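Local atomic coordinates of CDP-glucose 4,6-dehydratase (Salmonella enterica subsp. enterica serovar Typhi, PDB entry 1WVG), a protein that catalyses the NAD(+)-dependent conversion of CDP-D-glucose to CDP-4-dehydro-6-deoxy-D-glucose and water, an early step toward the dideoxy sugar of the lipopolysaccharide O-antigen. Residues K134-R139 with W143-N148. Numbering follows the deposited sequence.
With CXY (cytidine-5'-diphospho-beta-D-xylose), chain D.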
ATOM      1  N   LYS A 134       7.982 -17.863  -4.739  1.00 13.34           N
ATOM      2  CA  LYS A 134       7.201 -17.963  -3.520  1.00 14.67           C
ATOM      3  C   LYS A 134       7.604 -17.014  -2.415  1.00 18.62           C
ATOM      4  O   LYS A 134       7.041 -17.059  -1.325  1.00 17.93           O
ATOM      5  CB  LYS A 134       7.226 -19.388  -2.999  1.00 17.29           C
ATOM      6  CG  LYS A 134       6.747 -20.283  -4.114  1.00 20.26           C
ATOM      7  CD  LYS A 134       5.947 -21.474  -3.656  1.00 33.28           C
ATOM      8  CE  LYS A 134       6.040 -22.612  -4.669  1.00 45.71           C
ATOM      9  NZ  LYS A 134       5.837 -22.157  -6.054  1.00 49.49           N
ATOM     10  N   CYS A 135       8.573 -16.159  -2.662  1.00 15.85           N
ATOM     11  CA  CYS A 135       9.003 -15.217  -1.614  1.00 16.50           C
ATOM     12  C   CYS A 135       7.965 -14.158  -1.235  1.00 20.07           C
ATOM     13  O   CYS A 135       7.940 -13.608  -0.103  1.00 12.77           O
ATOM     14  CB  CYS A 135      10.364 -14.541  -1.950  1.00 20.38           C
ATOM     15  SG  CYS A 135      10.277 -13.408  -3.378  1.00 19.78           S
ATOM     16  N   TYR A 136       7.104 -13.831  -2.218  1.00 15.35           N
ATOM     17  CA  TYR A 136       6.114 -12.782  -2.003  1.00 16.09           C
ATOM     18  C   TYR A 136       4.949 -13.213  -1.146  1.00 20.08           C
ATOM     19  O   TYR A 136       4.423 -14.310  -1.267  1.00 19.75           O
ATOM     20  CB  TYR A 136       5.523 -12.297  -3.353  1.00 15.45           C
ATOM     21  CG  TYR A 136       6.520 -11.652  -4.316  1.00 18.08           C
ATOM     22  CD1 TYR A 136       6.948 -12.334  -5.462  1.00 14.98           C
ATOM     23  CD2 TYR A 136       7.011 -10.361  -4.107  1.00 14.88           C
ATOM     24  CE1 TYR A 136       7.860 -11.761  -6.356  1.00 17.90           C
ATOM     25  CE2 TYR A 136       7.921  -9.774  -4.992  1.00 13.69           C
ATOM     26  CZ  TYR A 136       8.343 -10.467  -6.131  1.00 15.16           C
ATOM     27  OH  TYR A 136       9.250  -9.903  -7.001  1.00 16.09           O
ATOM     28  N   ASP A 137       4.491 -12.301  -0.319  1.00 17.66           N
ATOM     29  CA  ASP A 137       3.306 -12.592   0.454  1.00 16.64           C
ATOM     30  C   ASP A 137       2.222 -12.876  -0.594  1.00 21.34           C
ATOM     31  O   ASP A 137       2.007 -12.023  -1.454  1.00 16.06           O
ATOM     32  CB  ASP A 137       2.993 -11.272   1.201  1.00 15.73           C
ATOM     33  CG  ASP A 137       1.748 -11.406   1.997  1.00 27.16           C
ATOM     34  OD1 ASP A 137       1.397 -12.465   2.455  1.00 26.48           O
ATOM     35  OD2 ASP A 137       1.051 -10.314   2.061  1.00 36.52           O
ATOM     36  N   ASN A 138       1.578 -14.046  -0.582  1.00 16.42           N
ATOM     37  CA  ASN A 138       0.562 -14.384  -1.594  1.00 19.04           C
ATOM     38  C   ASN A 138      -0.857 -13.873  -1.293  1.00 27.73           C
ATOM     39  O   ASN A 138      -1.528 -14.360  -0.396  1.00 18.42           O
ATOM     40  CB  ASN A 138       0.610 -15.880  -1.976  1.00 16.72           C
ATOM     41  CG  ASN A 138      -0.120 -16.207  -3.286  1.00 21.36           C
ATOM     42  OD1 ASN A 138      -1.147 -15.595  -3.611  1.00 19.72           O
ATOM     43  ND2 ASN A 138       0.425 -17.127  -4.094  1.00 18.50           N
ATOM     44  N   ARG A 139      -1.315 -12.851  -2.027  1.00 20.98           N
ATOM     45  CA  ARG A 139      -2.623 -12.264  -1.819  1.00 15.36           C
ATOM     46  C   ARG A 139      -3.722 -13.022  -2.540  1.00 26.35           C
ATOM     47  O   ARG A 139      -4.905 -12.665  -2.476  1.00 24.12           O
ATOM     48  CB  ARG A 139      -2.572 -10.856  -2.331  1.00 17.80           C
ATOM     49  CG  ARG A 139      -1.399 -10.163  -1.678  1.00 14.99           C
ATOM     50  CD  ARG A 139      -1.811  -9.577  -0.344  1.00 22.06           C
ATOM     51  NE  ARG A 139      -3.246  -9.330  -0.334  1.00 51.92           N
ATOM     52  CZ  ARG A 139      -3.775  -8.122  -0.455  1.00 70.81           C
ATOM     53  NH1 ARG A 139      -3.014  -7.039  -0.593  1.00 52.04           N
ATOM     54  NH2 ARG A 139      -5.101  -7.999  -0.455  1.00 69.42           N
ATOM     55  N   TRP A 143      -3.245 -10.637 -10.151  1.00 15.61           N
ATOM     56  CA  TRP A 143      -2.050  -9.945 -10.592  1.00 17.89           C
ATOM     57  C   TRP A 143      -0.705 -10.580 -10.289  1.00 25.01           C
ATOM     58  O   TRP A 143      -0.523 -11.142  -9.212  1.00 17.06           O
ATOM     59  CB  TRP A 143      -2.073  -8.534  -9.937  1.00 15.53           C
ATOM     60  CG  TRP A 143      -3.284  -7.734 -10.354  1.00 16.74           C
ATOM     61  CD1 TRP A 143      -3.627  -7.422 -11.648  1.00 19.58           C
ATOM     62  CD2 TRP A 143      -4.312  -7.149  -9.514  1.00 20.25           C
ATOM     63  NE1 TRP A 143      -4.800  -6.700 -11.698  1.00 18.61           N
ATOM     64  CE2 TRP A 143      -5.263  -6.514 -10.399  1.00 26.91           C
ATOM     65  CE3 TRP A 143      -4.540  -7.117  -8.126  1.00 18.90           C
ATOM     66  CZ2 TRP A 143      -6.424  -5.854  -9.916  1.00 20.09           C
ATOM     67  CZ3 TRP A 143      -5.681  -6.469  -7.661  1.00 18.82           C
ATOM     68  CH2 TRP A 143      -6.609  -5.826  -8.536  1.00 17.87           C
ATOM     69  N   GLY A 144       0.232 -10.384 -11.249  1.00 14.33           N
ATOM     70  CA  GLY A 144       1.603 -10.816 -11.144  1.00 15.80           C
ATOM     71  C   GLY A 144       2.294  -9.903 -10.129  1.00 20.74           C
ATOM     72  O   GLY A 144       2.086  -8.685 -10.099  1.00 18.70           O
ATOM     73  N   TYR A 145       3.121 -10.461  -9.270  1.00 19.20           N
ATOM     74  CA  TYR A 145       3.832  -9.666  -8.260  1.00 14.93           C
ATOM     75  C   TYR A 145       4.953  -8.808  -8.827  1.00 18.52           C
ATOM     76  O   TYR A 145       5.662  -9.223  -9.744  1.00 14.60           O
ATOM     77  CB  TYR A 145       4.413 -10.538  -7.094  1.00 15.60           C
ATOM     78  CG  TYR A 145       3.234 -11.113  -6.374  1.00 17.47           C
ATOM     79  CD1 TYR A 145       2.716 -12.348  -6.755  1.00 18.69           C
ATOM     80  CD2 TYR A 145       2.557 -10.360  -5.416  1.00 17.25           C
ATOM     81  CE1 TYR A 145       1.589 -12.841  -6.100  1.00 12.70           C
ATOM     82  CE2 TYR A 145       1.429 -10.845  -4.750  1.00 15.31           C
ATOM     83  CZ  TYR A 145       0.952 -12.105  -5.102  1.00 11.74           C
ATOM     84  OH  TYR A 145      -0.199 -12.593  -4.523  1.00 20.24           O
ATOM     85  N   ARG A 146       5.155  -7.642  -8.196  1.00 16.62           N
ATOM     86  CA  ARG A 146       6.188  -6.696  -8.588  1.00 11.70           C
ATOM     87  C   ARG A 146       7.288  -6.845  -7.572  1.00 15.05           C
ATOM     88  O   ARG A 146       6.974  -7.229  -6.448  1.00 17.09           O
ATOM     89  CB  ARG A 146       5.644  -5.259  -8.464  1.00 11.63           C
ATOM     90  CG  ARG A 146       4.400  -4.970  -9.315  1.00 21.66           C
ATOM     91  CD  ARG A 146       3.598  -3.745  -8.831  1.00 13.93           C
ATOM     92  NE  ARG A 146       2.572  -3.332  -9.813  1.00 14.15           N
ATOM     93  CZ  ARG A 146       1.724  -2.361  -9.542  1.00 18.76           C
ATOM     94  NH1 ARG A 146       1.801  -1.757  -8.365  1.00 14.94           N
ATOM     95  NH2 ARG A 146       0.808  -1.964 -10.443  1.00 13.15           N
ATOM     96  N   GLU A 147       8.536  -6.511  -7.960  1.00 18.29           N
ATOM     97  CA  GLU A 147       9.727  -6.614  -7.102  1.00 12.90           C
ATOM     98  C   GLU A 147       9.653  -5.854  -5.823  1.00 16.95           C
ATOM     99  O   GLU A 147      10.372  -6.171  -4.883  1.00 21.96           O
ATOM    100  CB  GLU A 147      11.035  -6.229  -7.780  1.00  8.98           C
ATOM    101  CG  GLU A 147      11.416  -7.273  -8.853  1.00 13.27           C
ATOM    102  CD  GLU A 147      10.778  -6.989 -10.190  1.00 24.17           C
ATOM    103  OE1 GLU A 147       9.826  -6.255 -10.316  1.00 23.62           O
ATOM    104  OE2 GLU A 147      11.341  -7.615 -11.202  1.00 22.62           O
ATOM    105  N   ASN A 148       8.814  -4.824  -5.840  1.00 13.96           N
ATOM    106  CA  ASN A 148       8.650  -3.952  -4.694  1.00 13.15           C
ATOM    107  C   ASN A 148       7.606  -4.396  -3.676  1.00 19.10           C
ATOM    108  O   ASN A 148       7.410  -3.673  -2.696  1.00 23.70           O
ATOM    109  CB  ASN A 148       8.436  -2.469  -5.108  1.00 19.37           C
ATOM    110  CG  ASN A 148       7.041  -2.196  -5.673  1.00 30.03           C
ATOM    111  OD1 ASN A 148       6.225  -3.101  -5.898  1.00 20.93           O
ATOM    112  ND2 ASN A 148       6.724  -0.928  -5.899  1.00 23.02           N
TER
HETATM  113  O1B CXY D 401       4.779 -24.423  -7.340  1.00 29.16           O
HETATM  114  PB  CXY D 401       5.581 -25.528  -6.682  1.00 28.73           P
HETATM  115  O2B CXY D 401       5.002 -26.019  -5.381  1.00 25.77           O
HETATM  116  O1' CXY D 401       7.125 -25.014  -6.447  1.00 29.67           O
HETATM  117  O3A CXY D 401       5.543 -26.526  -7.862  1.00 26.46           O
HETATM  118  PA  CXY D 401       4.779 -27.971  -8.052  1.00 28.73           P
HETATM  119  O1A CXY D 401       5.218 -28.458  -9.387  1.00 18.54           O
HETATM  120  O2A CXY D 401       5.091 -28.888  -6.935  1.00 23.86           O
HETATM  121  O5D CXY D 401       3.250 -27.533  -7.978  1.00 35.02           O
HETATM  122  C5D CXY D 401       2.684 -26.875  -9.119  1.00 35.54           C
HETATM  123  C4D CXY D 401       1.180 -26.898  -8.989  1.00 27.79           C
HETATM  124  O4D CXY D 401       0.711 -28.155  -9.538  1.00 23.69           O
HETATM  125  C3D CXY D 401       0.585 -26.755  -7.589  1.00 19.35           C
HETATM  126  O3D CXY D 401      -0.694 -26.029  -7.511  1.00 26.15           O
HETATM  127  C2D CXY D 401       0.429 -28.251  -7.261  1.00 18.82           C
HETATM  128  O2D CXY D 401      -0.550 -28.394  -6.228  1.00 26.64           O
HETATM  129  C1D CXY D 401      -0.100 -28.766  -8.580  1.00 25.69           C
HETATM  130  N1  CXY D 401       0.025 -30.218  -8.740  1.00 22.25           N
HETATM  131  C6  CXY D 401       1.273 -30.819  -8.720  1.00 32.21           C
HETATM  132  C5  CXY D 401       1.441 -32.108  -8.880  1.00 41.10           C
HETATM  133  C4  CXY D 401       0.332 -32.979  -9.063  1.00 39.91           C
HETATM  134  N3  CXY D 401      -0.907 -32.317  -9.090  1.00 18.64           N
HETATM  135  C2  CXY D 401      -1.126 -30.960  -8.927  1.00 32.34           C
HETATM  136  N4  CXY D 401       0.387 -34.198  -9.187  1.00 28.90           N
HETATM  137  O2  CXY D 401      -2.251 -30.448  -8.938  1.00 24.87           O
HETATM  138  C1' CXY D 401       7.962 -25.202  -7.575  1.00 32.29           C
HETATM  139  C2' CXY D 401       9.305 -25.626  -7.034  1.00 33.86           C
HETATM  140  C3' CXY D 401       9.796 -24.489  -6.160  1.00 26.04           C
HETATM  141  C4' CXY D 401       9.918 -23.205  -6.980  1.00 20.22           C
HETATM  142  C5' CXY D 401       8.578 -22.881  -7.629  1.00 17.17           C
HETATM  143  O2' CXY D 401       9.204 -26.816  -6.222  1.00 26.37           O
HETATM  144  O3' CXY D 401      11.115 -24.799  -5.671  1.00 21.96           O
HETATM  145  O4' CXY D 401      10.356 -22.132  -6.149  1.00 28.08           O
HETATM  146  O5' CXY D 401       8.100 -23.996  -8.388  1.00 29.32           O
HETATM  147  O   HOH W   1      -1.694 -14.236  -6.014  1.00 15.47           O
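Y136 and Y145 lie alongside each other, pointing in opposite directions, and pack together within a long loop of the Rossmann fold, the one between strand 126-130 and helix 156-175 of this short-chain dehydrogenase/reductase. The ring planes are only 15° apart, but the rings are slid so far that they barely overlap, with centroids 5.4 Å apart. Each ring is covered instead by the other's CB. Y145 CB sits 3.6 Å from the centroid of the Y136 ring, a CH-pi contact over the face; Y136 CB lies over Y145 at 4.2 Å from its centroid, nearer the rim. Both tyrosines have CG anti to the carbonyl carbon (chi1 -63° and -65°), and the two side chains slide past each other. C135 SG lies over the opposite face of Y136, so the ring is held between that sulfur and Y145 CB. At its far end, Y136 OH comes up against E147 CA at 3.3 Å and is hydrogen-bonded to N261 and R192. R146 points away from 134-139; its NH2 bonds to G144 O of a second subunit and forms a salt bridge with E149 of that chain, so the loop also belongs to the subunit interface. At the start of the same loop K134 reaches the bound CDP-xylose, its NZ donating to the phosphate oxygen O1B at 2.8 Å. The Y145 side chain runs the other way and crosses that of N138 at about a right angle. R139 N donates a hydrogen bond to Y145 OH (2.7 Å), coming in at the ring edge, near its plane, and a water bridges that OH and N138 OD1, which also accepts from E140 N.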